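Local coordinates for collagen adhesin protein (Enterococcus faecalis, PDB 2Z1P), which probably binds collagen at the enterococcal cell surface by a collagen-hug mechanism, through two N-terminal immunoglobulin-like domains of a longer cell-wall-anchored adhesin, at residues S18-V23 with I38-S43; I56-P61 with F131-A136. One frame throughout, in Å; residues are numbered along the deposited sequence.

Contact 1 (S18-V23 with I38-S43)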
loop_
_atom_site.group_PDB
_atom_site.type_symbol
_atom_site.label_atom_id
_atom_site.label_comp_id
_atom_site.label_asym_id
_atom_site.label_seq_id
_atom_site.Cartn_x
_atom_site.Cartn_y
_atom_site.Cartn_z
ATOM N N SER A 18 19.494 -25.710 8.387
ATOM C CA SER A 18 19.825 -25.819 6.978
ATOM C C SER A 18 18.556 -25.731 6.130
ATOM O O SER A 18 18.619 -25.534 4.911
ATOM C CB SER A 18 20.517 -27.155 6.732
ATOM O OG SER A 18 20.290 -27.615 5.412
ATOM N N ILE A 19 17.404 -25.885 6.779
ATOM C CA ILE A 19 16.119 -25.843 6.091
ATOM C C ILE A 19 15.906 -24.555 5.304
ATOM O O ILE A 19 15.557 -24.600 4.124
ATOM C CB ILE A 19 14.955 -26.030 7.095
ATOM C CG1 ILE A 19 14.953 -27.470 7.606
ATOM C CG2 ILE A 19 13.624 -25.711 6.433
ATOM C CD1 ILE A 19 14.438 -27.613 9.027
ATOM N N VAL A 20 16.123 -23.410 5.951
ATOM C CA VAL A 20 15.936 -22.110 5.302
ATOM C C VAL A 20 16.868 -21.923 4.102
ATOM O O VAL A 20 18.090 -21.931 4.253
ATOM C CB VAL A 20 16.173 -20.968 6.295
ATOM C CG1 VAL A 20 15.626 -19.681 5.730
ATOM C CG2 VAL A 20 15.532 -21.304 7.626
ATOM N N ASP A 21 16.288 -21.757 2.915
ATOM C CA ASP A 21 17.068 -21.585 1.690
ATOM C C ASP A 21 17.394 -20.136 1.352
ATOM O O ASP A 21 18.460 -19.847 0.810
ATOM C CB ASP A 21 16.347 -22.237 0.517
ATOM C CG ASP A 21 16.276 -23.736 0.656
ATOM O OD1 ASP A 21 17.208 -24.435 0.195
ATOM O OD2 ASP A 21 15.295 -24.215 1.259
ATOM N N LYS A 22 16.472 -19.227 1.657
ATOM C CA LYS A 22 16.706 -17.808 1.411
ATOM C C LYS A 22 15.564 -16.915 1.879
ATOM O O LYS A 22 14.412 -17.340 1.958
ATOM C CB LYS A 22 17.009 -17.541 -0.079
ATOM C CG LYS A 22 15.839 -17.658 -1.029
ATOM C CD LYS A 22 16.238 -17.389 -2.489
ATOM C CE LYS A 22 16.885 -16.013 -2.655
ATOM N NZ LYS A 22 17.220 -15.711 -4.081
ATOM N N VAL A 23 15.927 -15.682 2.231
ATOM C CA VAL A 23 15.001 -14.634 2.666
ATOM C C VAL A 23 15.361 -13.486 1.726
ATOM O O VAL A 23 16.287 -12.720 1.964
ATOM C CB VAL A 23 15.219 -14.236 4.156
ATOM C CG1 VAL A 23 16.693 -14.258 4.502
ATOM C CG2 VAL A 23 14.627 -12.859 4.423
ATOM N N ILE A 38 9.065 -9.494 1.758
ATOM C CA ILE A 38 10.257 -10.291 2.007
ATOM C C ILE A 38 9.770 -11.728 1.825
ATOM O O ILE A 38 8.766 -12.131 2.424
ATOM C CB ILE A 38 10.790 -10.076 3.448
ATOM C CG1 ILE A 38 11.109 -8.598 3.661
ATOM C CG2 ILE A 38 12.046 -10.903 3.684
ATOM C CD1 ILE A 38 11.660 -8.292 5.010
ATOM N N LYS A 39 10.462 -12.489 0.983
ATOM C CA LYS A 39 10.065 -13.867 0.712
ATOM C C LYS A 39 11.042 -14.904 1.264
ATOM O O LYS A 39 12.200 -14.951 0.854
ATOM C CB LYS A 39 9.927 -14.051 -0.790
ATOM C CG LYS A 39 9.443 -15.408 -1.194
ATOM C CD LYS A 39 9.614 -15.545 -2.665
ATOM C CE LYS A 39 9.007 -16.807 -3.134
ATOM N NZ LYS A 39 9.294 -16.956 -4.574
ATOM N N VAL A 40 10.564 -15.739 2.184
ATOM C CA VAL A 40 11.398 -16.779 2.782
ATOM C C VAL A 40 11.065 -18.170 2.225
ATOM O O VAL A 40 10.010 -18.723 2.516
ATOM C CB VAL A 40 11.221 -16.838 4.317
ATOM C CG1 VAL A 40 12.255 -17.803 4.912
ATOM C CG2 VAL A 40 11.334 -15.450 4.923
ATOM N N SER A 41 11.965 -18.734 1.427
ATOM C CA SER A 41 11.748 -20.057 0.858
ATOM C C SER A 41 12.420 -21.111 1.746
ATOM O O SER A 41 13.407 -20.815 2.415
ATOM C CB SER A 41 12.343 -20.114 -0.546
ATOM O OG SER A 41 11.819 -19.083 -1.362
ATOM N N PHE A 42 11.891 -22.332 1.772
ATOM C CA PHE A 42 12.500 -23.385 2.583
ATOM C C PHE A 42 12.401 -24.742 1.911
ATOM O O PHE A 42 11.475 -25.001 1.140
ATOM C CB PHE A 42 11.858 -23.443 3.965
ATOM C CG PHE A 42 10.372 -23.538 3.929
ATOM C CD1 PHE A 42 9.745 -24.653 3.383
ATOM C CD2 PHE A 42 9.591 -22.497 4.423
ATOM C CE1 PHE A 42 8.365 -24.735 3.326
ATOM C CE2 PHE A 42 8.205 -22.566 4.373
ATOM C CZ PHE A 42 7.591 -23.690 3.822
ATOM N N SER A 43 13.369 -25.603 2.214
ATOM C CA SER A 43 13.444 -26.951 1.645
ATOM C C SER A 43 13.881 -27.961 2.701
ATOM O O SER A 43 14.657 -27.641 3.609
ATOM C CB SER A 43 14.454 -26.998 0.490
ATOM O OG SER A 43 14.145 -26.050 -0.519
#

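Contact 2 (I56-P61 with F131-A136)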
loop_
_atom_site.group_PDB
_atom_site.type_symbol
_atom_site.label_atom_id
_atom_site.label_comp_id
_atom_site.label_asym_id
_atom_site.label_seq_id
_atom_site.Cartn_x
_atom_site.Cartn_y
_atom_site.Cartn_z
ATOM N N ILE A 56 10.654 -22.444 11.571
ATOM C CA ILE A 56 11.549 -21.522 10.868
ATOM C C ILE A 56 11.100 -20.098 11.228
ATOM O O ILE A 56 10.174 -19.554 10.635
ATOM C CB ILE A 56 11.521 -21.764 9.320
ATOM C CG1 ILE A 56 11.608 -20.445 8.552
ATOM C CG2 ILE A 56 10.265 -22.496 8.932
ATOM C CD1 ILE A 56 12.834 -19.640 8.847
ATOM N N THR A 57 11.766 -19.519 12.226
ATOM C CA THR A 57 11.459 -18.179 12.721
ATOM C C THR A 57 12.541 -17.135 12.406
ATOM O O THR A 57 13.734 -17.389 12.596
ATOM C CB THR A 57 11.210 -18.215 14.258
ATOM O OG1 THR A 57 11.388 -16.908 14.813
ATOM C CG2 THR A 57 12.164 -19.182 14.938
ATOM N N LEU A 58 12.101 -15.968 11.920
ATOM C CA LEU A 58 12.976 -14.846 11.551
ATOM C C LEU A 58 12.868 -13.682 12.516
ATOM O O LEU A 58 11.785 -13.364 13.003
ATOM C CB LEU A 58 12.632 -14.306 10.160
ATOM C CG LEU A 58 13.131 -15.024 8.912
ATOM C CD1 LEU A 58 12.268 -16.238 8.632
ATOM C CD2 LEU A 58 13.086 -14.057 7.741
ATOM N N THR A 59 14.001 -13.038 12.766
ATOM C CA THR A 59 14.061 -11.884 13.654
ATOM C C THR A 59 14.395 -10.652 12.812
ATOM O O THR A 59 15.404 -10.622 12.105
ATOM C CB THR A 59 15.109 -12.104 14.782
ATOM O OG1 THR A 59 15.618 -10.842 15.224
ATOM C CG2 THR A 59 16.248 -12.971 14.303
ATOM N N LEU A 60 13.527 -9.646 12.897
ATOM C CA LEU A 60 13.643 -8.417 12.118
ATOM C C LEU A 60 14.476 -7.289 12.730
ATOM O O LEU A 60 14.510 -7.115 13.949
ATOM C CB LEU A 60 12.238 -7.881 11.820
ATOM C CG LEU A 60 11.170 -8.885 11.343
ATOM C CD1 LEU A 60 9.821 -8.185 11.255
ATOM C CD2 LEU A 60 11.543 -9.478 9.998
ATOM N N PRO A 61 15.149 -6.500 11.872
ATOM C CA PRO A 61 15.992 -5.368 12.259
ATOM C C PRO A 61 15.099 -4.268 12.799
ATOM O O PRO A 61 13.953 -4.125 12.378
ATOM C CB PRO A 61 16.634 -4.937 10.941
ATOM C CG PRO A 61 16.542 -6.139 10.087
ATOM C CD PRO A 61 15.196 -6.687 10.416
ATOM N N PHE A 131 18.784 -11.789 9.296
ATOM C CA PHE A 131 17.459 -12.034 9.864
ATOM C C PHE A 131 17.400 -13.138 10.928
ATOM O O PHE A 131 16.327 -13.687 11.199
ATOM C CB PHE A 131 16.480 -12.323 8.727
ATOM C CG PHE A 131 16.271 -11.153 7.807
ATOM C CD1 PHE A 131 15.429 -10.107 8.174
ATOM C CD2 PHE A 131 16.955 -11.066 6.603
ATOM C CE1 PHE A 131 15.280 -8.995 7.358
ATOM C CE2 PHE A 131 16.812 -9.962 5.785
ATOM C CZ PHE A 131 15.970 -8.922 6.164
ATOM N N GLY A 132 18.549 -13.426 11.547
ATOM C CA GLY A 132 18.631 -14.470 12.559
ATOM C C GLY A 132 18.515 -15.818 11.875
ATOM O O GLY A 132 17.915 -16.747 12.408
ATOM N N THR A 133 19.109 -15.912 10.688
ATOM C CA THR A 133 19.073 -17.117 9.858
ATOM C C THR A 133 20.467 -17.588 9.439
ATOM O O THR A 133 21.450 -16.878 9.603
ATOM C CB THR A 133 18.235 -16.846 8.584
ATOM O OG1 THR A 133 16.884 -16.568 8.966
ATOM C CG2 THR A 133 18.254 -18.033 7.648
ATOM N N ALA A 134 20.542 -18.794 8.898
ATOM C CA ALA A 134 21.811 -19.344 8.454
ATOM C C ALA A 134 22.159 -18.772 7.084
ATOM O O ALA A 134 23.239 -19.008 6.543
ATOM C CB ALA A 134 21.705 -20.855 8.371
ATOM N N THR A 135 21.231 -18.016 6.525
ATOM C CA THR A 135 21.422 -17.423 5.216
ATOM C C THR A 135 22.312 -16.188 5.228
ATOM O O THR A 135 22.478 -15.531 6.258
ATOM C CB THR A 135 20.072 -17.047 4.604
ATOM O OG1 THR A 135 19.327 -16.253 5.545
ATOM C CG2 THR A 135 19.291 -18.312 4.235
ATOM N N ALA A 136 22.871 -15.884 4.061
ATOM C CA ALA A 136 23.752 -14.739 3.889
ATOM C C ALA A 136 23.273 -13.470 4.595
ATOM O O ALA A 136 22.076 -13.244 4.779
ATOM C CB ALA A 136 23.954 -14.455 2.398
HETATM O O HOH W 1 15.552 -15.880 13.823
#

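Contact 1 (S18-V23 with I38-S43)
Strand 20-23 runs antiparallel to strand 38-43 in one sheet of the N-terminal immunoglobulin-like domain, and a classic beta bulge interrupts their ladder where Asp-21 and Lys-22 both face Ser-41. The axes pass 4.5 Å apart at 167°. Before the bulge Val-20 pairs with Phe-42; after it the pairing has slipped by one residue, with Lys-22 on Ser-41 and Val-23 on Val-40.

Three backbone bonds fix this register. Ser-43 N gives an almost straight bond to Ile-19 O. On the bulge, Asp-21 N donates to Ser-41 O at 3.1 Å, while Lys-22 O takes Ser-41 N from nearly straight ahead of its carbonyl. Ser-41 thus bonds to both bulge residues through its own N and O. Lys-22 O also meets the CA-H of Val-40.

Most apolar contacts gather on the face carrying Val-20, Val-23, Val-40 and Phe-42, which meets Leu-58 of the other sheet. Val-20 CG1 lies 3.9 Å from Val-40 CG1, each methyl anti to its own backbone N, the two side chains crossing at a slant. Val-23 and Ile-38 instead run side by side, their CG2 methyls meeting. Just before the strand, Ile-19 CG2 comes alongside Phe-42 CB, at 3.8 Å, while the ring leads away from strand 20-23 on the same face as Val-40. Strand 107-116 pairs with the far edge of 35-43, as its backbone bonds to Ile-38, Val-40 and Phe-42 attest.

A polar contact closes the loop end of the ladder. At the bulge the side chain of Asp-21 points toward the partner strand, and Lys-45 NZ lies nearby, bonded to the carbonyls of Ser-18 and Ser-43. Ser-43 OG donates to Asp-21 OD2 at 2.8 Å, arriving from above the carboxylate, 54° out of its plane.

Contact 2 (I56-P61 with F131-A136)
One direct backbone bond ties Thr-59, at the end of strand 57-59, to Phe-131 in the irregular segment 131-136: Thr-59 N donates to Phe-131 O at 2.9 Å, nearly straight at the hydrogen but from above the carbonyl plane. Phe-131 CA in turn approaches Thr-59 O at 3.4 Å in a CA-H...O contact. Beside this bond, a water donates to both Thr-57 O and Gly-132 O. Phe-131 and Gly-132 both have positive phi, consistent with the chain turning away after this one bond.

Phe-131 carries most of the side-chain contact. Its CE1 lies 3.8 Å from Pro-61 CD, and Leu-58 CD2 reaches its CB at 3.9 Å. With chi1 at -65°, CG is anti to the carbonyl carbon, which turns the ring away from the carbonyl that Thr-59 N binds. Thr-59 CG2 packs on Gly-132 CA at 3.3 Å.

The loop between strands 125-129 and 138-143 thus lies against an edge strand of the N-terminal immunoglobulin-like domain. Strand 57-59 pairs on its other side with strand 91-95; from the facing loop, Phe-131 touches Val-23 and Thr-133 touches Val-20 of strand 20-25.

The two contacts lie side by side in the first of the two immunoglobulin-like domains, their centres about 9 Å apart. Along the chain they come in series: strands 20-25 and 35-43 pair first, then strand 57-59 opens contact 2, whose partner returns much later, in the loop between strands 125-129 and 138-143. Contact 1 belongs to one sheet and contact 2 sits on the edge of the other, and they meet across the sandwich: Val-40 CG2 packs on Leu-58 CD2 at 3.6 Å, and Val-20 touches both Ile-56 and Thr-133. Both join parts of one N-terminal domain; strand 20-25 and the late loop probably help close one side of its core.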